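Local coordinates for protein tRNA (guanine(26)-N(2))-dimethyltransferase (Pyrococcus horikoshii, PDB 2DUL) that probably dimethylates N2 of guanine 26 in a number of tRNAs, with S-adenosyl-L-methionine as the donor of both methyl groups, at residues R61-A66 against M92-G97; E73-D78 against R130-I135; R123-R128 against L151-R156. One frame throughout, in Å; residues are numbered along the deposited sequence.

Interaction 1 (R61-A66 against M92-G97)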
loop_
_atom_site.group_PDB
_atom_site.type_symbol
_atom_site.label_atom_id
_atom_site.label_comp_id
_atom_site.label_asym_id
_atom_site.label_seq_id
_atom_site.Cartn_x
_atom_site.Cartn_y
_atom_site.Cartn_z
ATOM N N ARG A 61 -0.712 -0.346 -16.003
ATOM C CA ARG A 61 -1.338 -1.059 -14.889
ATOM C C ARG A 61 -2.598 -1.799 -15.328
ATOM O O ARG A 61 -2.712 -3.005 -15.117
ATOM C CB ARG A 61 -1.666 -0.091 -13.745
ATOM C CG ARG A 61 -2.065 -0.765 -12.440
ATOM C CD ARG A 61 -2.296 0.264 -11.337
ATOM N NE ARG A 61 -1.093 1.043 -11.052
ATOM C CZ ARG A 61 -0.184 0.724 -10.134
ATOM N NH1 ARG A 61 0.875 1.501 -9.967
ATOM N NH2 ARG A 61 -0.338 -0.352 -9.369
ATOM N N GLY A 62 -3.534 -1.076 -15.936
ATOM C CA GLY A 62 -4.769 -1.689 -16.396
ATOM C C GLY A 62 -4.540 -2.769 -17.446
ATOM O O GLY A 62 -5.219 -3.795 -17.452
ATOM N N ILE A 63 -3.588 -2.542 -18.344
ATOM C CA ILE A 63 -3.292 -3.530 -19.376
ATOM C C ILE A 63 -2.792 -4.820 -18.728
ATOM O O ILE A 63 -3.192 -5.917 -19.127
ATOM C CB ILE A 63 -2.246 -2.991 -20.379
ATOM C CG1 ILE A 63 -2.892 -1.909 -21.251
ATOM C CG2 ILE A 63 -1.715 -4.126 -21.255
ATOM C CD1 ILE A 63 -1.903 -1.069 -22.032
ATOM N N ARG A 64 -1.932 -4.703 -17.721
ATOM C CA ARG A 64 -1.437 -5.902 -17.050
ATOM C C ARG A 64 -2.565 -6.574 -16.264
ATOM O O ARG A 64 -2.618 -7.800 -16.172
ATOM C CB ARG A 64 -0.256 -5.566 -16.138
ATOM C CG ARG A 64 0.986 -5.147 -16.917
ATOM C CD ARG A 64 2.217 -5.178 -16.036
ATOM N NE ARG A 64 2.465 -6.515 -15.505
ATOM C CZ ARG A 64 3.303 -6.777 -14.507
ATOM N NH1 ARG A 64 3.980 -5.791 -13.930
ATOM N NH2 ARG A 64 3.453 -8.022 -14.074
ATOM N N PHE A 65 -3.472 -5.782 -15.701
ATOM C CA PHE A 65 -4.606 -6.357 -14.972
ATOM C C PHE A 65 -5.386 -7.246 -15.942
ATOM O O PHE A 65 -5.738 -8.382 -15.625
ATOM C CB PHE A 65 -5.545 -5.257 -14.467
ATOM C CG PHE A 65 -5.027 -4.497 -13.274
ATOM C CD1 PHE A 65 -5.699 -3.359 -12.827
ATOM C CD2 PHE A 65 -3.887 -4.913 -12.591
ATOM C CE1 PHE A 65 -5.243 -2.647 -11.719
ATOM C CE2 PHE A 65 -3.423 -4.207 -11.483
ATOM C CZ PHE A 65 -4.103 -3.072 -11.047
ATOM N N ALA A 66 -5.650 -6.709 -17.129
ATOM C CA ALA A 66 -6.398 -7.428 -18.154
ATOM C C ALA A 66 -5.662 -8.665 -18.675
ATOM O O ALA A 66 -6.269 -9.724 -18.860
ATOM C CB ALA A 66 -6.725 -6.484 -19.315
ATOM N N MET A 92 -4.633 -1.442 -27.878
ATOM C CA MET A 92 -4.755 -2.130 -29.156
ATOM C C MET A 92 -3.477 -2.860 -29.552
ATOM O O MET A 92 -3.470 -3.663 -30.484
ATOM C CB MET A 92 -5.175 -1.146 -30.247
ATOM C CG MET A 92 -6.590 -0.633 -30.045
ATOM S SD MET A 92 -7.680 -1.954 -29.417
ATOM C CE MET A 92 -7.893 -2.969 -30.903
ATOM N N LEU A 93 -2.399 -2.584 -28.831
ATOM C CA LEU A 93 -1.128 -3.239 -29.099
ATOM C C LEU A 93 -1.120 -4.590 -28.392
ATOM O O LEU A 93 -0.324 -5.466 -28.720
ATOM C CB LEU A 93 0.028 -2.376 -28.583
ATOM C CG LEU A 93 1.453 -2.859 -28.867
ATOM C CD1 LEU A 93 1.645 -3.013 -30.371
ATOM C CD2 LEU A 93 2.456 -1.865 -28.293
ATOM N N ASN A 94 -2.029 -4.757 -27.437
ATOM C CA ASN A 94 -2.107 -5.989 -26.661
ATOM C C ASN A 94 -3.408 -6.766 -26.831
ATOM O O ASN A 94 -3.524 -7.900 -26.366
ATOM C CB ASN A 94 -1.904 -5.660 -25.181
ATOM C CG ASN A 94 -0.518 -5.127 -24.893
ATOM O OD1 ASN A 94 0.427 -5.894 -24.734
ATOM N ND2 ASN A 94 -0.385 -3.806 -24.848
ATOM N N PHE A 95 -4.384 -6.159 -27.496
ATOM C CA PHE A 95 -5.674 -6.802 -27.712
ATOM C C PHE A 95 -6.156 -6.578 -29.141
ATOM O O PHE A 95 -5.810 -5.582 -29.774
ATOM C CB PHE A 95 -6.707 -6.233 -26.736
ATOM C CG PHE A 95 -6.407 -6.530 -25.295
ATOM C CD1 PHE A 95 -6.825 -7.722 -24.716
ATOM C CD2 PHE A 95 -5.688 -5.626 -24.521
ATOM C CE1 PHE A 95 -6.530 -8.011 -23.384
ATOM C CE2 PHE A 95 -5.387 -5.906 -23.189
ATOM C CZ PHE A 95 -5.811 -7.102 -22.619
ATOM N N ASP A 96 -6.947 -7.518 -29.645
ATOM C CA ASP A 96 -7.503 -7.405 -30.988
ATOM C C ASP A 96 -8.944 -6.946 -30.833
ATOM O O ASP A 96 -9.449 -6.853 -29.715
ATOM C CB ASP A 96 -7.464 -8.756 -31.710
ATOM C CG ASP A 96 -6.050 -9.256 -31.939
ATOM O OD1 ASP A 96 -5.224 -8.482 -32.467
ATOM O OD2 ASP A 96 -5.768 -10.423 -31.595
ATOM N N GLY A 97 -9.605 -6.653 -31.946
ATOM C CA GLY A 97 -10.987 -6.222 -31.869
ATOM C C GLY A 97 -11.211 -4.771 -32.239
ATOM O O GLY A 97 -10.299 -4.072 -32.681
#
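Two helices on one face of the Rossmann-like sheet meet here: Ile-63 and Ala-66 of helix 60-68 touch Asn-94 and Phe-95, where helix 81-94 runs out into a loop. The contact is small, burying 169 Å² over both sides, and no hydrogen bond crosses it. The backbones stay well apart, with 7.8 Å between the CA atoms of Ile-63 and Asn-94, their nearest pair, so side chains must span the gap. Ile-63 does so with its CG2 methyl, which stands anti to the backbone N because CG1 takes the place beside it (chi1 -71°). This methyl lies 3.8 Å from Asn-94 ND2, and the two side chains cross at about a right angle. The amide is engaged by other partners: ND2 donates to Asn-90 O, one helical turn back, and to Lys-12 O on strand 11-15. The same strand supplies Ala-11 and Ile-13 as neighbours of Ile-63, so it bridges both helices. In the order of a class I methyltransferase, helix 60-68 follows strand 50-53 and helix 81-94 follows strand 73-78, which makes this the seam between the helices of two successive beta-alpha units. One turn further along helix 60-68, Ala-66 points its CB at the Phe-95 ring. The closest ring atom is CZ, 3.5 Å from Ala-66 CB, with CE2 of Phe-95 next at 4.1 Å; the methyl approaches obliquely. Phe-95 CG lies beside its own backbone N and anti to the carbonyl carbon (chi1 -65°), and from there the ring reaches back to the helix with its far end. At the start of 61-66, the predicted S-adenosyl-L-methionine-binding residue Arg-61 forms salt bridges with Asp-136 and Asp-138, and Gly-62 N donates to Asp-53 OD2.

Interaction 2 (E73-D78 against R130-I135)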
loop_
_atom_site.group_PDB
_atom_site.type_symbol
_atom_site.label_atom_id
_atom_site.label_comp_id
_atom_site.label_asym_id
_atom_site.label_seq_id
_atom_site.Cartn_x
_atom_site.Cartn_y
_atom_site.Cartn_z
ATOM N N GLU A 73 -13.634 -6.909 -16.383
ATOM C CA GLU A 73 -13.885 -5.576 -16.910
ATOM C C GLU A 73 -12.836 -4.658 -16.303
ATOM O O GLU A 73 -12.766 -4.504 -15.080
ATOM C CB GLU A 73 -15.288 -5.104 -16.518
ATOM C CG GLU A 73 -15.729 -3.827 -17.217
ATOM C CD GLU A 73 -17.150 -3.421 -16.858
ATOM O OE1 GLU A 73 -18.097 -4.183 -17.163
ATOM O OE2 GLU A 73 -17.322 -2.337 -16.269
ATOM N N VAL A 74 -12.013 -4.061 -17.158
ATOM C CA VAL A 74 -10.943 -3.186 -16.695
ATOM C C VAL A 74 -11.094 -1.771 -17.224
ATOM O O VAL A 74 -11.180 -1.558 -18.433
ATOM C CB VAL A 74 -9.559 -3.726 -17.135
ATOM C CG1 VAL A 74 -8.445 -2.867 -16.535
ATOM C CG2 VAL A 74 -9.412 -5.188 -16.713
ATOM N N TRP A 75 -11.129 -0.809 -16.308
ATOM C CA TRP A 75 -11.245 0.593 -16.678
ATOM C C TRP A 75 -9.894 1.287 -16.518
ATOM O O TRP A 75 -9.202 1.110 -15.513
ATOM C CB TRP A 75 -12.283 1.302 -15.801
ATOM C CG TRP A 75 -13.696 0.876 -16.061
ATOM C CD1 TRP A 75 -14.200 -0.388 -15.974
ATOM C CD2 TRP A 75 -14.794 1.724 -16.420
ATOM N NE1 TRP A 75 -15.544 -0.381 -16.255
ATOM C CE2 TRP A 75 -15.935 0.902 -16.532
ATOM C CE3 TRP A 75 -14.924 3.099 -16.658
ATOM C CZ2 TRP A 75 -17.197 1.408 -16.870
ATOM C CZ3 TRP A 75 -16.178 3.606 -16.996
ATOM C CH2 TRP A 75 -17.299 2.758 -17.098
ATOM N N LEU A 76 -9.526 2.064 -17.525
ATOM C CA LEU A 76 -8.283 2.821 -17.514
ATOM C C LEU A 76 -8.691 4.280 -17.629
ATOM O O LEU A 76 -9.477 4.637 -18.504
ATOM C CB LEU A 76 -7.403 2.444 -18.706
ATOM C CG LEU A 76 -6.855 1.019 -18.800
ATOM C CD1 LEU A 76 -7.945 0.081 -19.281
ATOM C CD2 LEU A 76 -5.687 0.997 -19.779
ATOM N N ASN A 77 -8.162 5.128 -16.757
ATOM C CA ASN A 77 -8.528 6.535 -16.798
ATOM C C ASN A 77 -7.356 7.492 -16.621
ATOM O O ASN A 77 -6.406 7.198 -15.906
ATOM C CB ASN A 77 -9.558 6.836 -15.707
ATOM C CG ASN A 77 -9.941 8.309 -15.656
ATOM O OD1 ASN A 77 -10.741 8.785 -16.463
ATOM N ND2 ASN A 77 -9.357 9.039 -14.709
ATOM N N ASP A 78 -7.443 8.640 -17.283
ATOM C CA ASP A 78 -6.435 9.690 -17.157
ATOM C C ASP A 78 -7.026 11.000 -17.664
ATOM O O ASP A 78 -7.743 11.028 -18.667
ATOM C CB ASP A 78 -5.164 9.359 -17.940
ATOM C CG ASP A 78 -3.949 10.106 -17.402
ATOM O OD1 ASP A 78 -3.127 9.480 -16.702
ATOM O OD2 ASP A 78 -3.830 11.323 -17.661
ATOM N N ARG A 130 -20.465 2.841 -6.156
ATOM C CA ARG A 130 -20.557 1.449 -5.702
ATOM C C ARG A 130 -20.526 0.514 -6.906
ATOM O O ARG A 130 -21.423 -0.311 -7.092
ATOM C CB ARG A 130 -21.862 1.243 -4.923
ATOM C CG ARG A 130 -21.993 2.134 -3.695
ATOM C CD ARG A 130 -20.882 1.844 -2.698
ATOM N NE ARG A 130 -20.865 2.817 -1.612
ATOM C CZ ARG A 130 -19.806 3.056 -0.850
ATOM N NH1 ARG A 130 -19.879 3.961 0.116
ATOM N NH2 ARG A 130 -18.672 2.391 -1.061
ATOM N N TYR A 131 -19.471 0.630 -7.705
ATOM C CA TYR A 131 -19.355 -0.149 -8.929
ATOM C C TYR A 131 -18.164 -1.094 -9.050
ATOM O O TYR A 131 -18.302 -2.200 -9.568
ATOM C CB TYR A 131 -19.354 0.826 -10.109
ATOM C CG TYR A 131 -19.379 0.180 -11.474
ATOM C CD1 TYR A 131 -18.216 0.075 -12.244
ATOM C CD2 TYR A 131 -20.569 -0.314 -12.006
ATOM C CE1 TYR A 131 -18.244 -0.508 -13.515
ATOM C CE2 TYR A 131 -20.610 -0.895 -13.269
ATOM C CZ TYR A 131 -19.444 -0.989 -14.019
ATOM O OH TYR A 131 -19.483 -1.562 -15.267
ATOM N N PHE A 132 -16.996 -0.664 -8.582
ATOM C CA PHE A 132 -15.798 -1.487 -8.705
ATOM C C PHE A 132 -15.490 -2.442 -7.562
ATOM O O PHE A 132 -15.647 -2.100 -6.392
ATOM C CB PHE A 132 -14.567 -0.595 -8.929
ATOM C CG PHE A 132 -14.662 0.275 -10.147
ATOM C CD1 PHE A 132 -15.075 1.599 -10.041
ATOM C CD2 PHE A 132 -14.369 -0.241 -11.405
ATOM C CE1 PHE A 132 -15.201 2.401 -11.175
ATOM C CE2 PHE A 132 -14.491 0.548 -12.547
ATOM C CZ PHE A 132 -14.909 1.872 -12.433
ATOM N N HIS A 133 -15.032 -3.641 -7.918
ATOM C CA HIS A 133 -14.644 -4.646 -6.936
ATOM C C HIS A 133 -13.244 -4.286 -6.441
ATOM O O HIS A 133 -12.838 -4.671 -5.349
ATOM C CB HIS A 133 -14.627 -6.039 -7.575
ATOM C CG HIS A 133 -15.981 -6.534 -7.975
ATOM N ND1 HIS A 133 -16.970 -6.817 -7.056
ATOM C CD2 HIS A 133 -16.520 -6.775 -9.194
ATOM C CE1 HIS A 133 -18.059 -7.211 -7.691
ATOM N NE2 HIS A 133 -17.813 -7.194 -8.989
ATOM N N PHE A 134 -12.503 -3.552 -7.265
ATOM C CA PHE A 134 -11.157 -3.132 -6.895
ATOM C C PHE A 134 -10.793 -1.836 -7.596
ATOM O O PHE A 134 -11.040 -1.671 -8.789
ATOM C CB PHE A 134 -10.117 -4.205 -7.256
ATOM C CG PHE A 134 -8.680 -3.749 -7.081
ATOM C CD1 PHE A 134 -8.183 -3.409 -5.822
ATOM C CD2 PHE A 134 -7.831 -3.640 -8.179
ATOM C CE1 PHE A 134 -6.858 -2.963 -5.663
ATOM C CE2 PHE A 134 -6.506 -3.196 -8.030
ATOM C CZ PHE A 134 -6.021 -2.857 -6.770
ATOM N N ILE A 135 -10.222 -0.912 -6.835
ATOM C CA ILE A 135 -9.778 0.364 -7.381
ATOM C C ILE A 135 -8.331 0.531 -6.946
ATOM O O ILE A 135 -8.007 0.332 -5.777
ATOM C CB ILE A 135 -10.604 1.563 -6.833
ATOM C CG1 ILE A 135 -12.039 1.509 -7.361
ATOM C CG2 ILE A 135 -9.944 2.883 -7.252
ATOM C CD1 ILE A 135 -12.927 2.653 -6.860
#
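Glu-73 and Tyr-131 join through a short hydrogen bond, 2.5 Å from Tyr-131 OH to Glu-73 OE2, in which the carboxylate uses its syn lone pair. Trp-75 NE1 meets Glu-73 OE2 from its anti side at 2.6 Å, in a nearly straight bond (171°) lying in the indole plane. Two donors grip OE2 and fix the carboxylate's rotation. Glu-73 gets there with CG anti to its backbone N (chi1 -170°) and the chain extended beyond it, which brings OE2 to the N-H edge of the indole two residues on. Tyr-131, its CG likewise anti to the backbone N, carries its ring edge to both partners, CE1 lying 3.8 Å from Trp-75 NE1. Phe-132 has CG beside the N instead and comes edge-on to one indole face, with CE2 3.6 Å from Trp-75 CD1. Its ring plane is 87° from that of the five-membered ring, centroids 5.0 Å apart: a T-shaped pair. Tyr-131 CD1 sits over the centre of the Phe-132 ring. Strand 50-53 runs between the segments, with Ile-50 touching Tyr-131 and Phe-132; the arrangement is an aromatic cluster bridging across a central strand of the Rossmann-like methyltransferase sheet.

Interaction 3 (R123-R128 against L151-R156)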
loop_
_atom_site.group_PDB
_atom_site.type_symbol
_atom_site.label_atom_id
_atom_site.label_comp_id
_atom_site.label_asym_id
_atom_site.label_seq_id
_atom_site.Cartn_x
_atom_site.Cartn_y
_atom_site.Cartn_z
ATOM N N ARG A 123 -14.191 12.598 -11.189
ATOM C CA ARG A 123 -15.426 12.663 -11.960
ATOM C C ARG A 123 -15.838 11.260 -12.393
ATOM O O ARG A 123 -17.010 10.889 -12.284
ATOM C CB ARG A 123 -15.256 13.574 -13.178
ATOM C CG ARG A 123 -16.545 13.810 -13.959
ATOM C CD ARG A 123 -16.381 14.979 -14.922
ATOM N NE ARG A 123 -17.562 15.202 -15.755
ATOM C CZ ARG A 123 -17.899 14.452 -16.800
ATOM N NH1 ARG A 123 -17.143 13.421 -17.150
ATOM N NH2 ARG A 123 -18.992 14.734 -17.499
ATOM N N LEU A 124 -14.878 10.475 -12.872
ATOM C CA LEU A 124 -15.187 9.108 -13.288
ATOM C C LEU A 124 -15.714 8.272 -12.114
ATOM O O LEU A 124 -16.736 7.594 -12.238
ATOM C CB LEU A 124 -13.951 8.426 -13.889
ATOM C CG LEU A 124 -14.137 6.954 -14.282
ATOM C CD1 LEU A 124 -15.303 6.803 -15.256
ATOM C CD2 LEU A 124 -12.858 6.438 -14.902
ATOM N N MET A 125 -15.029 8.322 -10.975
ATOM C CA MET A 125 -15.461 7.545 -9.814
ATOM C C MET A 125 -16.815 8.001 -9.267
ATOM O O MET A 125 -17.585 7.186 -8.744
ATOM C CB MET A 125 -14.385 7.580 -8.720
ATOM C CG MET A 125 -13.103 6.849 -9.130
ATOM S SD MET A 125 -11.927 6.643 -7.782
ATOM C CE MET A 125 -11.371 8.365 -7.533
ATOM N N ALA A 126 -17.113 9.292 -9.395
ATOM C CA ALA A 126 -18.398 9.819 -8.934
ATOM C C ALA A 126 -19.513 9.280 -9.830
ATOM O O ALA A 126 -20.648 9.076 -9.382
ATOM C CB ALA A 126 -18.390 11.343 -8.971
ATOM N N GLU A 127 -19.188 9.057 -11.100
ATOM C CA GLU A 127 -20.154 8.527 -12.058
ATOM C C GLU A 127 -20.401 7.032 -11.820
ATOM O O GLU A 127 -21.494 6.528 -12.079
ATOM C CB GLU A 127 -19.653 8.747 -13.492
ATOM C CG GLU A 127 -19.410 10.214 -13.839
ATOM C CD GLU A 127 -18.998 10.430 -15.288
ATOM O OE1 GLU A 127 -18.039 9.775 -15.752
ATOM O OE2 GLU A 127 -19.633 11.269 -15.964
ATOM N N ARG A 128 -19.386 6.329 -11.323
ATOM C CA ARG A 128 -19.486 4.891 -11.059
ATOM C C ARG A 128 -19.583 4.619 -9.554
ATOM O O ARG A 128 -18.641 4.120 -8.932
ATOM C CB ARG A 128 -18.258 4.174 -11.631
ATOM C CG ARG A 128 -18.061 4.301 -13.142
ATOM C CD ARG A 128 -19.020 3.415 -13.931
ATOM N NE ARG A 128 -20.314 4.049 -14.157
ATOM C CZ ARG A 128 -21.475 3.550 -13.749
ATOM N NH1 ARG A 128 -21.513 2.405 -13.085
ATOM N NH2 ARG A 128 -22.600 4.196 -14.008
ATOM N N LEU A 151 -13.767 5.786 -2.060
ATOM C CA LEU A 151 -14.494 5.081 -1.013
ATOM C C LEU A 151 -15.989 4.982 -1.307
ATOM O O LEU A 151 -16.698 4.204 -0.665
ATOM C CB LEU A 151 -14.261 5.755 0.342
ATOM C CG LEU A 151 -12.902 5.441 0.968
ATOM C CD1 LEU A 151 -12.629 6.375 2.141
ATOM C CD2 LEU A 151 -12.885 3.979 1.426
ATOM N N ARG A 152 -16.463 5.769 -2.271
ATOM C CA ARG A 152 -17.866 5.736 -2.672
ATOM C C ARG A 152 -18.031 4.955 -3.983
ATOM O O ARG A 152 -19.090 4.389 -4.245
ATOM C CB ARG A 152 -18.418 7.161 -2.845
ATOM C CG ARG A 152 -18.818 7.845 -1.539
ATOM C CD ARG A 152 -19.362 9.256 -1.758
ATOM N NE ARG A 152 -18.288 10.245 -1.828
ATOM C CZ ARG A 152 -17.901 10.874 -2.932
ATOM N NH1 ARG A 152 -18.499 10.638 -4.092
ATOM N NH2 ARG A 152 -16.890 11.731 -2.876
ATOM N N SER A 153 -16.974 4.925 -4.792
ATOM C CA SER A 153 -16.980 4.229 -6.080
ATOM C C SER A 153 -16.763 2.712 -5.948
ATOM O O SER A 153 -17.274 1.931 -6.755
ATOM C CB SER A 153 -15.901 4.824 -6.992
ATOM O OG SER A 153 -15.960 4.277 -8.304
ATOM N N ALA A 154 -15.991 2.294 -4.950
ATOM C CA ALA A 154 -15.758 0.868 -4.731
ATOM C C ALA A 154 -17.038 0.289 -4.123
ATOM O O ALA A 154 -17.811 1.025 -3.520
ATOM C CB ALA A 154 -14.596 0.667 -3.762
ATOM N N LYS A 155 -17.264 -1.013 -4.298
ATOM C CA LYS A 155 -18.434 -1.682 -3.705
ATOM C C LYS A 155 -18.243 -1.600 -2.186
ATOM O O LYS A 155 -17.131 -1.356 -1.719
ATOM C CB LYS A 155 -18.482 -3.164 -4.102
ATOM C CG LYS A 155 -18.702 -3.457 -5.580
ATOM C CD LYS A 155 -20.136 -3.204 -5.990
ATOM C CE LYS A 155 -20.404 -3.727 -7.393
ATOM N NZ LYS A 155 -21.778 -3.392 -7.847
ATOM N N ARG A 156 -19.311 -1.825 -1.421
ATOM C CA ARG A 156 -19.232 -1.758 0.038
ATOM C C ARG A 156 -18.366 -2.879 0.630
ATOM O O ARG A 156 -17.985 -2.840 1.803
ATOM C CB ARG A 156 -20.647 -1.773 0.639
ATOM C CG ARG A 156 -21.478 -0.545 0.241
ATOM C CD ARG A 156 -22.850 -0.528 0.918
ATOM N NE ARG A 156 -22.721 -0.429 2.368
ATOM C CZ ARG A 156 -22.411 0.683 3.031
ATOM N NH1 ARG A 156 -22.205 1.827 2.385
ATOM N NH2 ARG A 156 -22.270 0.638 4.347
#
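Ser-153 points its side chain at the end of helix 121-127, where it meets Met-125 and Arg-128. Its CA already lies against the acceptor, 3.3 Å from Arg-128 O, a CA-H...O contact. At CB the surroundings are mixed: Met-125 CB is 3.6 Å from Ser-153 CB, while the carbonyl oxygens of Met-125 and Arg-128 are about equally near. The hydroxyl stands anti to the backbone N (chi1 -174°), which carries OG to the carbonyl of Arg-128. It donates to Arg-128 O at 2.8 Å, with a C=O...OG angle of 146° and the donor tilted 26° from the carbonyl plane. Met-125 O also lies 3.4 Å from Ser-153 OG, without forming a hydrogen bond, and Met-125 CG lies 3.9 Å from Ser-153 OG. The Met-125 side chain leads on toward helix 144-153, touching Phe-146, Thr-149 and Ala-150. Arg-128 is the first residue to leave helix 121-127, and Ser-153 the last of helix 144-153. The bond therefore gives a donor to a carbonyl just beyond the helix and a partner to a buried hydroxyl, tying the ends of two successive helices by a hydroxyl-to-carbonyl bond beside the CB and CG of Met-125.

Overall arrangement
Interactions 1 and 2 have centres 14 Å apart: helix 60-68 lies on strand 73-78, with Ala-66 CB 4.0 Å from Val-74 CG2, and also reaches strand 132-137, with Phe-65 CZ 3.9 Å from Phe-134 CE2. Interactions 2 and 3 are closer, with centres 9 Å apart, joined by a probable backbone hydrogen bond of 2.7 Å from Tyr-131 N to Ser-153 O. Interactions 1 and 3 stay about 12 Å apart at their nearest atoms. Segments 61-66 and 73-78 carry the predicted S-adenosyl-L-methionine-binding residues Arg-61 and Asp-78, yet the Ile-63 side chain is about 8 Å from that of Arg-36, and Phe-132 about 10 Å from Ala-121, against about 4 Å for Met-125.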